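Local structure of phosphoribosylformylglycinamidine synthase 2 (Thermus thermophilus, 3VIU) at residues A[80-85]-A[482-487]; A[104-109]-A[173-178]; A[280-285]-A[341-346]. The protein belongs to the PurM-like AIR synthase-related family, carries two pairs of related domains in one chain, and holds adenosine-5'-diphosphate and magnesium in this structure. One frame throughout, in Å; residues are numbered along the deposited sequence.

Interaction 1 of 3, residues A[80-85]-A[482-487]; sequences VAFKIE and AYTDGL. With ADP (adenosine-5'-diphosphate), chain B.
Both strands reach the ADP. K83 is fully extended, with CG anti to the backbone N (chi1 -180°). Its ammonium therefore meets the phosphates end-on: NZ donates to O2B of ADP at 2.7 Å and to O3A at 3.1 Å. E85 reaches the same phosphate oxygen, with OE1 2.5 Å from O2B. Two oxygens this close suggest a shared proton. D485, on the other strand, grips the adenine. The base N6 donates to D485 OD1 at 3.0 Å, while OD2 of D485 sits 2.7 Å from the ring atom N1. CG of D485 lies between its backbone N and carbonyl carbon (chi1 64°), which turns the carboxylate to the base.

F82, I84, A482 and T484 meet between the strands. The F82 ring lies along 482-484, with CE2 3.9 Å from CB of T484 and CZ close to the CB of A482. I84 sets its branch CG2 tightly on the backbone, 3.3 Å from N of G486. T484 turns OG1 anti to its own N. That hydroxyl accepts a weak, bent bond from I84 N (3.3 Å, 122°). Its stronger partner is S521, whose OG also bonds F82 O.

The strands run nearly parallel, but no backbone ladder joins them. Each belongs to the sheet of a different PurM-like N-terminal domain. The two domains meet here much as the paired subunits do in PurM. V72 of strand 70-75 and V544 of strand 538-548 pack on F82.

The nucleotide is thus held from both halves of the chain. One half supplies an ammonium and an acid for the phosphates, the other an acid for the base. E85 lies close to both O2B and the carboxylate of D109, so a proton is probably held among these acids.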
loop_
_atom_site.group_PDB
_atom_site.type_symbol
_atom_site.label_atom_id
_atom_site.label_comp_id
_atom_site.label_asym_id
_atom_site.label_seq_id
_atom_site.Cartn_x
_atom_site.Cartn_y
_atom_site.Cartn_z
ATOM N N VAL A 80 -8.948 2.897 13.003
ATOM C CA VAL A 80 -7.885 3.249 12.080
ATOM C C VAL A 80 -8.353 3.130 10.635
ATOM O O VAL A 80 -8.889 2.099 10.221
ATOM C CB VAL A 80 -6.637 2.356 12.288
ATOM C CG1 VAL A 80 -5.661 2.529 11.137
ATOM C CG2 VAL A 80 -5.955 2.727 13.586
ATOM N N ALA A 81 -8.164 4.204 9.881
ATOM C CA ALA A 81 -8.537 4.213 8.484
ATOM C C ALA A 81 -7.251 4.074 7.691
ATOM O O ALA A 81 -6.210 4.593 8.091
ATOM C CB ALA A 81 -9.226 5.522 8.129
ATOM N N PHE A 82 -7.304 3.350 6.582
ATOM C CA PHE A 82 -6.128 3.213 5.749
ATOM C C PHE A 82 -6.496 2.771 4.350
ATOM O O PHE A 82 -7.598 2.285 4.101
ATOM C CB PHE A 82 -5.104 2.254 6.375
ATOM C CG PHE A 82 -5.584 0.834 6.515
ATOM C CD1 PHE A 82 -6.544 0.494 7.461
ATOM C CD2 PHE A 82 -5.043 -0.172 5.726
ATOM C CE1 PHE A 82 -6.954 -0.832 7.617
ATOM C CE2 PHE A 82 -5.446 -1.501 5.878
ATOM C CZ PHE A 82 -6.401 -1.829 6.824
ATOM N N LYS A 83 -5.557 2.960 3.434
ATOM C CA LYS A 83 -5.766 2.605 2.045
ATOM C C LYS A 83 -4.473 2.835 1.279
ATOM O O LYS A 83 -3.589 3.569 1.733
ATOM C CB LYS A 83 -6.871 3.478 1.455
ATOM C CG LYS A 83 -7.179 3.197 0.006
ATOM C CD LYS A 83 -8.006 4.327 -0.568
ATOM C CE LYS A 83 -8.124 4.217 -2.067
ATOM N NZ LYS A 83 -8.732 5.455 -2.612
ATOM N N ILE A 84 -4.367 2.202 0.118
ATOM C CA ILE A 84 -3.192 2.353 -0.722
ATOM C C ILE A 84 -3.671 2.762 -2.112
ATOM O O ILE A 84 -4.692 2.270 -2.597
ATOM C CB ILE A 84 -2.367 1.037 -0.765
ATOM C CG1 ILE A 84 -1.027 1.277 -1.456
ATOM C CG2 ILE A 84 -3.148 -0.054 -1.474
ATOM C CD1 ILE A 84 -0.110 0.073 -1.409
ATOM N N GLU A 85 -2.948 3.691 -2.727
ATOM C CA GLU A 85 -3.275 4.222 -4.051
ATOM C C GLU A 85 -2.037 4.096 -4.915
ATOM O O GLU A 85 -0.975 3.735 -4.432
ATOM C CB GLU A 85 -3.613 5.722 -3.961
ATOM C CG GLU A 85 -5.080 6.143 -3.981
ATOM C CD GLU A 85 -5.222 7.676 -4.023
ATOM O OE1 GLU A 85 -6.364 8.193 -4.040
ATOM O OE2 GLU A 85 -4.177 8.369 -4.042
ATOM N N ALA A 482 -6.926 -6.385 9.044
ATOM C CA ALA A 482 -7.430 -6.336 7.677
ATOM C C ALA A 482 -6.315 -5.876 6.764
ATOM O O ALA A 482 -5.242 -5.508 7.229
ATOM C CB ALA A 482 -8.605 -5.371 7.575
ATOM N N TYR A 483 -6.560 -5.896 5.463
ATOM C CA TYR A 483 -5.539 -5.440 4.545
ATOM C C TYR A 483 -6.099 -4.532 3.468
ATOM O O TYR A 483 -7.305 -4.356 3.351
ATOM C CB TYR A 483 -4.818 -6.622 3.898
ATOM C CG TYR A 483 -5.610 -7.346 2.844
ATOM C CD1 TYR A 483 -6.494 -8.373 3.182
ATOM C CD2 TYR A 483 -5.469 -7.009 1.498
ATOM C CE1 TYR A 483 -7.212 -9.047 2.205
ATOM C CE2 TYR A 483 -6.182 -7.674 0.514
ATOM C CZ TYR A 483 -7.053 -8.690 0.872
ATOM O OH TYR A 483 -7.779 -9.315 -0.106
ATOM N N THR A 484 -5.191 -3.949 2.698
ATOM C CA THR A 484 -5.516 -3.060 1.595
ATOM C C THR A 484 -4.602 -3.568 0.476
ATOM O O THR A 484 -3.436 -3.896 0.726
ATOM C CB THR A 484 -5.168 -1.593 1.960
ATOM O OG1 THR A 484 -5.591 -0.715 0.908
ATOM C CG2 THR A 484 -3.665 -1.441 2.180
ATOM N N ASP A 485 -5.121 -3.667 -0.744
ATOM C CA ASP A 485 -4.308 -4.159 -1.845
ATOM C C ASP A 485 -4.233 -3.199 -3.015
ATOM O O ASP A 485 -5.256 -2.802 -3.582
ATOM C CB ASP A 485 -4.838 -5.501 -2.348
ATOM C CG ASP A 485 -6.230 -5.391 -2.929
ATOM O OD1 ASP A 485 -6.436 -5.805 -4.092
ATOM O OD2 ASP A 485 -7.125 -4.890 -2.219
ATOM N N GLY A 486 -3.009 -2.816 -3.364
ATOM C CA GLY A 486 -2.805 -1.936 -4.489
ATOM C C GLY A 486 -2.388 -2.817 -5.647
ATOM O O GLY A 486 -1.243 -3.249 -5.718
ATOM N N LEU A 487 -3.319 -3.112 -6.548
ATOM C CA LEU A 487 -2.999 -3.947 -7.697
ATOM C C LEU A 487 -2.403 -3.110 -8.826
ATOM O O LEU A 487 -2.900 -2.027 -9.135
ATOM C CB LEU A 487 -4.257 -4.664 -8.198
ATOM C CG LEU A 487 -5.048 -5.483 -7.166
ATOM C CD1 LEU A 487 -6.174 -6.218 -7.877
ATOM C CD2 LEU A 487 -4.133 -6.474 -6.441
HETATM P PB ADP B . -10.075 7.456 -5.087
HETATM O O1B ADP B . -10.195 7.772 -6.538
HETATM O O2B ADP B . -8.529 7.191 -4.727
HETATM O O3B ADP B . -10.673 8.760 -4.202
HETATM P PA ADP B . -11.158 5.122 -5.998
HETATM O O1A ADP B . -12.377 5.528 -6.750
HETATM O O2A ADP B . -9.882 5.192 -6.994
HETATM O O3A ADP B . -10.950 6.121 -4.711
HETATM O "O5'" ADP B . -11.263 3.587 -5.446
HETATM C "C5'" ADP B . -12.581 3.069 -5.712
HETATM C "C4'" ADP B . -13.191 2.305 -4.500
HETATM O "O4'" ADP B . -13.059 0.857 -4.674
HETATM C "C3'" ADP B . -12.521 2.622 -3.138
HETATM O "O3'" ADP B . -13.499 2.545 -2.093
HETATM C "C2'" ADP B . -11.441 1.546 -3.020
HETATM O "O2'" ADP B . -11.067 1.300 -1.662
HETATM C "C1'" ADP B . -12.084 0.336 -3.703
HETATM N N9 ADP B . -11.081 -0.505 -4.370
HETATM C C8 ADP B . -10.456 -0.240 -5.556
HETATM N N7 ADP B . -9.627 -1.196 -5.860
HETATM C C5 ADP B . -9.660 -2.138 -4.894
HETATM C C6 ADP B . -9.000 -3.375 -4.675
HETATM N N6 ADP B . -8.076 -3.850 -5.589
HETATM N N1 ADP B . -9.291 -4.077 -3.558
HETATM C C2 ADP B . -10.183 -3.634 -2.659
HETATM N N3 ADP B . -10.826 -2.477 -2.828
HETATM C C4 ADP B . -10.599 -1.708 -3.916
#

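Interaction 2 of 3, residues A[104-109]-A[173-178]; sequences GGILRD and VNAMCL. With ADP (adenosine-5'-diphosphate), chain B.
Apolar contacts carry this pairing, and I106 makes most of them. Its CG1 is anti to the backbone N (chi1 -166°) and reaches out to the strand. There CG1 lies 3.5 Å from CB of C177 and 3.4 Å from the carbonyl O of A175. The other branch, CG2, touches CB of A175 at 4.2 Å. L107 leaves the helix on the side away from the strand. Its CD1 still turns back to SG of C177, at 3.4 Å. That sulfur stands anti to the backbone N of C177, which carries it to the leucine.

Helix 95-112 here packs on a sheet in an alpha/beta layer. It lies in the beta-alpha-beta crossover from strand 78-86 to strand 116-126. These two strands are parallel, and strand 172-182 runs between them. The helix segment crosses it at 31°, its axis 8.0 Å away. L120 of strand 116-126 also touches I106, L107 and C177. M176, a selenomethionine, points away from the helix and meets V544 of the other N-terminal domain.

Of the polar groups, D109 faces the ADP. OD1 of D109 approaches O3B of ADP at 3.1 Å. E85 and D259 bring further acids close to D109, so its ionisation may be shifted. K83 offers only a weak, long ion pair. On another side of the helix, the guanidinium of R108 lies over G104 O, and NH1 donates to Q305.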
loop_
_atom_site.group_PDB
_atom_site.type_symbol
_atom_site.label_atom_id
_atom_site.label_comp_id
_atom_site.label_asym_id
_atom_site.label_seq_id
_atom_site.Cartn_x
_atom_site.Cartn_y
_atom_site.Cartn_z
ATOM N N GLY A 104 -0.269 13.519 -1.503
ATOM C CA GLY A 104 -1.347 14.439 -1.188
ATOM C C GLY A 104 -2.710 13.772 -1.311
ATOM O O GLY A 104 -3.544 13.871 -0.412
ATOM N N GLY A 105 -2.928 13.083 -2.430
ATOM C CA GLY A 105 -4.184 12.397 -2.665
ATOM C C GLY A 105 -4.535 11.337 -1.628
ATOM O O GLY A 105 -5.656 11.323 -1.107
ATOM N N ILE A 106 -3.595 10.447 -1.322
ATOM C CA ILE A 106 -3.855 9.394 -0.344
ATOM C C ILE A 106 -4.205 10.017 1.013
ATOM O O ILE A 106 -5.064 9.516 1.741
ATOM C CB ILE A 106 -2.620 8.434 -0.202
ATOM C CG1 ILE A 106 -3.023 7.165 0.539
ATOM C CG2 ILE A 106 -1.487 9.110 0.556
ATOM C CD1 ILE A 106 -3.964 6.290 -0.239
ATOM N N LEU A 107 -3.549 11.127 1.332
ATOM C CA LEU A 107 -3.774 11.836 2.588
ATOM C C LEU A 107 -5.206 12.349 2.684
ATOM O O LEU A 107 -5.832 12.283 3.748
ATOM C CB LEU A 107 -2.808 13.016 2.696
ATOM C CG LEU A 107 -1.646 12.991 3.691
ATOM C CD1 LEU A 107 -1.187 11.576 3.974
ATOM C CD2 LEU A 107 -0.510 13.846 3.115
ATOM N N ARG A 108 -5.718 12.864 1.570
ATOM C CA ARG A 108 -7.073 13.389 1.535
ATOM C C ARG A 108 -8.124 12.289 1.682
ATOM O O ARG A 108 -9.157 12.504 2.313
ATOM C CB ARG A 108 -7.296 14.190 0.245
ATOM C CG ARG A 108 -6.541 15.519 0.229
ATOM C CD ARG A 108 -7.020 16.418 -0.895
ATOM N NE ARG A 108 -6.567 15.968 -2.204
ATOM C CZ ARG A 108 -5.327 16.126 -2.660
ATOM N NH1 ARG A 108 -5.007 15.679 -3.869
ATOM N NH2 ARG A 108 -4.411 16.739 -1.916
ATOM N N ASP A 109 -7.858 11.112 1.116
ATOM C CA ASP A 109 -8.797 9.999 1.233
ATOM C C ASP A 109 -8.951 9.594 2.694
ATOM O O ASP A 109 -10.044 9.272 3.148
ATOM C CB ASP A 109 -8.319 8.776 0.447
ATOM C CG ASP A 109 -8.467 8.942 -1.046
ATOM O OD1 ASP A 109 -9.495 9.497 -1.486
ATOM O OD2 ASP A 109 -7.562 8.499 -1.781
ATOM N N VAL A 173 4.639 3.535 -8.298
ATOM C CA VAL A 173 4.701 4.369 -7.115
ATOM C C VAL A 173 3.338 4.318 -6.442
ATOM O O VAL A 173 2.370 4.916 -6.921
ATOM C CB VAL A 173 5.046 5.827 -7.457
ATOM C CG1 VAL A 173 5.162 6.638 -6.174
ATOM C CG2 VAL A 173 6.341 5.883 -8.259
ATOM N N ASN A 174 3.261 3.571 -5.348
ATOM C CA ASN A 174 2.020 3.443 -4.592
ATOM C C ASN A 174 2.252 4.011 -3.196
ATOM O O ASN A 174 3.311 3.804 -2.596
ATOM C CB ASN A 174 1.608 1.974 -4.485
ATOM C CG ASN A 174 1.004 1.433 -5.775
ATOM O OD1 ASN A 174 1.477 1.730 -6.879
ATOM N ND2 ASN A 174 -0.038 0.615 -5.639
ATOM N N ALA A 175 1.274 4.739 -2.676
ATOM C CA ALA A 175 1.415 5.305 -1.345
ATOM C C ALA A 175 0.283 4.833 -0.447
ATOM O O ALA A 175 -0.892 4.887 -0.814
ATOM C CB ALA A 175 1.433 6.824 -1.415
HETATM N N MSE A 176 0.648 4.360 0.734
HETATM C CA MSE A 176 -0.331 3.889 1.691
HETATM C C MSE A 176 -0.393 4.897 2.830
HETATM O O MSE A 176 0.623 5.484 3.196
HETATM C CB MSE A 176 0.088 2.522 2.219
HETATM C CG MSE A 176 -0.872 1.903 3.207
HETATM SE SE MSE A 176 -0.152 0.212 3.847
HETATM C CE MSE A 176 -1.374 -0.131 5.308
ATOM N N CYS A 177 -1.584 5.113 3.381
ATOM C CA CYS A 177 -1.723 6.042 4.484
ATOM C C CYS A 177 -2.545 5.494 5.655
ATOM O O CYS A 177 -3.547 4.815 5.465
ATOM C CB CYS A 177 -2.330 7.354 3.991
ATOM S SG CYS A 177 -2.404 8.636 5.274
ATOM N N LEU A 178 -2.095 5.796 6.870
ATOM C CA LEU A 178 -2.775 5.376 8.090
ATOM C C LEU A 178 -3.286 6.605 8.836
ATOM O O LEU A 178 -2.557 7.588 9.000
ATOM C CB LEU A 178 -1.819 4.610 9.015
ATOM C CG LEU A 178 -2.036 3.107 9.152
ATOM C CD1 LEU A 178 -1.634 2.417 7.867
ATOM C CD2 LEU A 178 -1.227 2.580 10.315
HETATM P PB ADP B . -10.075 7.456 -5.087
HETATM O O1B ADP B . -10.195 7.772 -6.538
HETATM O O2B ADP B . -8.529 7.191 -4.727
HETATM O O3B ADP B . -10.673 8.760 -4.202
HETATM P PA ADP B . -11.158 5.122 -5.998
HETATM O O1A ADP B . -12.377 5.528 -6.750
HETATM O O2A ADP B . -9.882 5.192 -6.994
HETATM O O3A ADP B . -10.950 6.121 -4.711
HETATM O "O5'" ADP B . -11.263 3.587 -5.446
HETATM C "C5'" ADP B . -12.581 3.069 -5.712
HETATM C "C4'" ADP B . -13.191 2.305 -4.500
HETATM O "O4'" ADP B . -13.059 0.857 -4.674
HETATM C "C3'" ADP B . -12.521 2.622 -3.138
HETATM O "O3'" ADP B . -13.499 2.545 -2.093
HETATM C "C2'" ADP B . -11.441 1.546 -3.020
HETATM O "O2'" ADP B . -11.067 1.300 -1.662
HETATM C "C1'" ADP B . -12.084 0.336 -3.703
HETATM N N9 ADP B . -11.081 -0.505 -4.370
HETATM C C8 ADP B . -10.456 -0.240 -5.556
HETATM N N7 ADP B . -9.627 -1.196 -5.860
HETATM C C5 ADP B . -9.660 -2.138 -4.894
HETATM C C6 ADP B . -9.000 -3.375 -4.675
HETATM N N6 ADP B . -8.076 -3.850 -5.589
HETATM N N1 ADP B . -9.291 -4.077 -3.558
HETATM C C2 ADP B . -10.183 -3.634 -2.659
HETATM N N3 ADP B . -10.826 -2.477 -2.828
HETATM C C4 ADP B . -10.599 -1.708 -3.916
#

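Interaction 3 of 3, residues A[280-285]-A[341-346]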
loop_
_atom_site.group_PDB
_atom_site.type_symbol
_atom_site.label_atom_id
_atom_site.label_comp_id
_atom_site.label_asym_id
_atom_site.label_seq_id
_atom_site.Cartn_x
_atom_site.Cartn_y
_atom_site.Cartn_z
ATOM N N VAL A 280 -27.262 15.999 -7.433
ATOM C CA VAL A 280 -26.619 17.235 -7.026
ATOM C C VAL A 280 -26.612 18.280 -8.140
ATOM O O VAL A 280 -26.336 17.973 -9.299
ATOM C CB VAL A 280 -25.170 16.964 -6.561
ATOM C CG1 VAL A 280 -24.479 16.082 -7.568
ATOM C CG2 VAL A 280 -24.404 18.282 -6.403
ATOM N N GLU A 281 -26.940 19.514 -7.778
ATOM C CA GLU A 281 -26.952 20.619 -8.722
ATOM C C GLU A 281 -25.681 21.419 -8.447
ATOM O O GLU A 281 -25.486 21.922 -7.334
ATOM C CB GLU A 281 -28.184 21.504 -8.491
ATOM C CG GLU A 281 -28.342 22.668 -9.477
ATOM C CD GLU A 281 -29.594 23.514 -9.207
ATOM O OE1 GLU A 281 -29.522 24.493 -8.423
ATOM O OE2 GLU A 281 -30.653 23.182 -9.773
ATOM N N LEU A 282 -24.811 21.526 -9.445
ATOM C CA LEU A 282 -23.563 22.267 -9.286
ATOM C C LEU A 282 -23.630 23.623 -9.985
ATOM O O LEU A 282 -23.985 23.717 -11.157
ATOM C CB LEU A 282 -22.385 21.445 -9.841
ATOM C CG LEU A 282 -20.993 22.093 -9.921
ATOM C CD1 LEU A 282 -20.555 22.623 -8.561
ATOM C CD2 LEU A 282 -19.994 21.059 -10.428
ATOM N N HIS A 283 -23.302 24.672 -9.246
ATOM C CA HIS A 283 -23.301 26.024 -9.787
ATOM C C HIS A 283 -21.839 26.374 -10.036
ATOM O O HIS A 283 -21.154 26.856 -9.140
ATOM C CB HIS A 283 -23.906 26.991 -8.772
ATOM C CG HIS A 283 -25.353 26.734 -8.474
ATOM N ND1 HIS A 283 -26.376 27.289 -9.213
ATOM C CD2 HIS A 283 -25.948 25.981 -7.518
ATOM C CE1 HIS A 283 -27.537 26.890 -8.724
ATOM N NE2 HIS A 283 -27.306 26.094 -7.696
ATOM N N LEU A 284 -21.357 26.121 -11.246
ATOM C CA LEU A 284 -19.962 26.395 -11.556
ATOM C C LEU A 284 -19.540 27.831 -11.328
ATOM O O LEU A 284 -18.367 28.091 -11.066
ATOM C CB LEU A 284 -19.630 25.988 -12.998
ATOM C CG LEU A 284 -19.489 24.477 -13.214
ATOM C CD1 LEU A 284 -19.223 24.182 -14.690
ATOM C CD2 LEU A 284 -18.364 23.934 -12.328
ATOM N N ASP A 285 -20.484 28.763 -11.411
ATOM C CA ASP A 285 -20.146 30.166 -11.218
ATOM C C ASP A 285 -19.694 30.466 -9.800
ATOM O O ASP A 285 -19.016 31.461 -9.562
ATOM C CB ASP A 285 -21.334 31.071 -11.567
ATOM C CG ASP A 285 -21.756 30.945 -13.016
ATOM O OD1 ASP A 285 -20.866 30.908 -13.894
ATOM O OD2 ASP A 285 -22.976 30.894 -13.273
ATOM N N ARG A 341 -32.351 12.067 -9.192
ATOM C CA ARG A 341 -31.047 11.420 -9.240
ATOM C C ARG A 341 -30.298 11.798 -10.511
ATOM O O ARG A 341 -30.200 11.015 -11.458
ATOM C CB ARG A 341 -31.218 9.906 -9.138
ATOM C CG ARG A 341 -31.981 9.501 -7.898
ATOM C CD ARG A 341 -31.826 8.040 -7.576
ATOM N NE ARG A 341 -32.601 7.695 -6.389
ATOM C CZ ARG A 341 -32.596 6.497 -5.814
ATOM N NH1 ARG A 341 -31.851 5.519 -6.320
ATOM N NH2 ARG A 341 -33.337 6.277 -4.730
ATOM N N VAL A 342 -29.760 13.011 -10.512
ATOM C CA VAL A 342 -29.039 13.530 -11.666
ATOM C C VAL A 342 -27.897 14.447 -11.246
ATOM O O VAL A 342 -27.873 14.972 -10.124
ATOM C CB VAL A 342 -29.999 14.345 -12.580
ATOM C CG1 VAL A 342 -29.217 15.119 -13.616
ATOM C CG2 VAL A 342 -30.981 13.419 -13.263
ATOM N N PHE A 343 -26.936 14.612 -12.146
ATOM C CA PHE A 343 -25.823 15.515 -11.909
ATOM C C PHE A 343 -26.122 16.668 -12.863
ATOM O O PHE A 343 -25.887 16.565 -14.068
ATOM C CB PHE A 343 -24.480 14.867 -12.270
ATOM C CG PHE A 343 -23.291 15.752 -11.996
ATOM C CD1 PHE A 343 -22.226 15.804 -12.887
ATOM C CD2 PHE A 343 -23.247 16.544 -10.851
ATOM C CE1 PHE A 343 -21.135 16.634 -12.649
ATOM C CE2 PHE A 343 -22.164 17.378 -10.598
ATOM C CZ PHE A 343 -21.104 17.425 -11.500
ATOM N N ARG A 344 -26.674 17.748 -12.321
ATOM C CA ARG A 344 -27.027 18.913 -13.124
ATOM C C ARG A 344 -25.971 19.991 -12.949
ATOM O O ARG A 344 -25.698 20.433 -11.833
ATOM C CB ARG A 344 -28.395 19.452 -12.697
ATOM C CG ARG A 344 -28.911 20.605 -13.548
ATOM C CD ARG A 344 -30.213 21.134 -12.977
ATOM N NE ARG A 344 -31.241 20.102 -12.974
ATOM C CZ ARG A 344 -32.189 19.999 -12.052
ATOM N NH1 ARG A 344 -33.086 19.027 -12.131
ATOM N NH2 ARG A 344 -32.235 20.854 -11.038
ATOM N N VAL A 345 -25.385 20.415 -14.058
ATOM C CA VAL A 345 -24.352 21.431 -14.008
ATOM C C VAL A 345 -24.808 22.771 -14.590
ATOM O O VAL A 345 -25.213 22.858 -15.755
ATOM C CB VAL A 345 -23.087 20.945 -14.740
ATOM C CG1 VAL A 345 -21.963 21.951 -14.564
ATOM C CG2 VAL A 345 -22.673 19.582 -14.192
ATOM N N LEU A 346 -24.752 23.805 -13.757
ATOM C CA LEU A 346 -25.137 25.150 -14.162
ATOM C C LEU A 346 -23.910 26.027 -14.354
ATOM O O LEU A 346 -22.946 25.950 -13.589
ATOM C CB LEU A 346 -26.052 25.795 -13.115
ATOM C CG LEU A 346 -27.424 25.158 -12.879
ATOM C CD1 LEU A 346 -28.201 25.989 -11.867
ATOM C CD2 LEU A 346 -28.190 25.072 -14.191
HETATM O O HOH W 1 -23.600 28.561 -11.502
#
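E281 keeps CG anti to the backbone N and runs straight out from its strand. R344 starts the same way, then bends at chi3 (-61°), which swings its guanidinium round to the carboxylate. The two side chains lie side by side. NH2 of R344 donates to OE2 of E281 at 3.1 Å (148°), forming a salt bridge. The oxygen sits in the guanidinium plane and uses its anti lone pair, away from OE1. The two flat groups are turned 51° apart. Each ion has a second partner: OE1 of E281 pairs with R336, and NE of R344 with E354.

On the same face, H283 and L346 both set CG anti to the carbonyl carbon and point the same way. CD1 of L346 comes 3.3 Å from CE1 of H283.

A parallel ladder holds the backbones. It opens at V280 N to V342 O (2.9 Å), then R344 N donates to V280 O and L282 N to R344 O. L346 N donates to L282 O at 2.7 Å, almost along the carbonyl axis. L284 N, at the start of a 3-10 turn, closes it on L346 O. A water there accepts from D285 N at 3.1 Å and donates to D285 OD2. D285 OD1 accepts from R348 N.

The other face is apolar. CG1 of V280 touches CD2 of F343 at 3.5 Å, and L282 CD2 rests by CZ of the same ring. V345 CG2 lies over one ring face. At this layer's edge, CD1 of L284 from the turn meets CG1 of V345 at 3.5 Å. Helices 264-275 and 296-301 pack on this side.

Strands 279-283 and 342-347 are the parallel pair within an otherwise antiparallel sheet. Such a helix-backed mixed sheet is the core of the AIR synthase-related C-terminal domain.

Overall arrangement
Interactions 1 and 2 are buried near the middle of the chain, with centres 9 Å apart. They share a sheet, because strands 78-86 and 172-182 are neighbours, and both touch ADP. E85 OE1 lies 2.6 Å from D109 OD2, so their acids crowd one site. Interaction 1 joins two domains by side chains and the nucleotide. Interaction 2 seats a helix on a sheet by apolar contacts within one domain. Interaction 3 is only partly buried and lies in a C-terminal domain, its centre about 29 Å from that of interaction 2. It alone has a backbone ladder between its segments. Its charges lie on a partly exposed face, while K83, E85 and D485 meet the nucleotide.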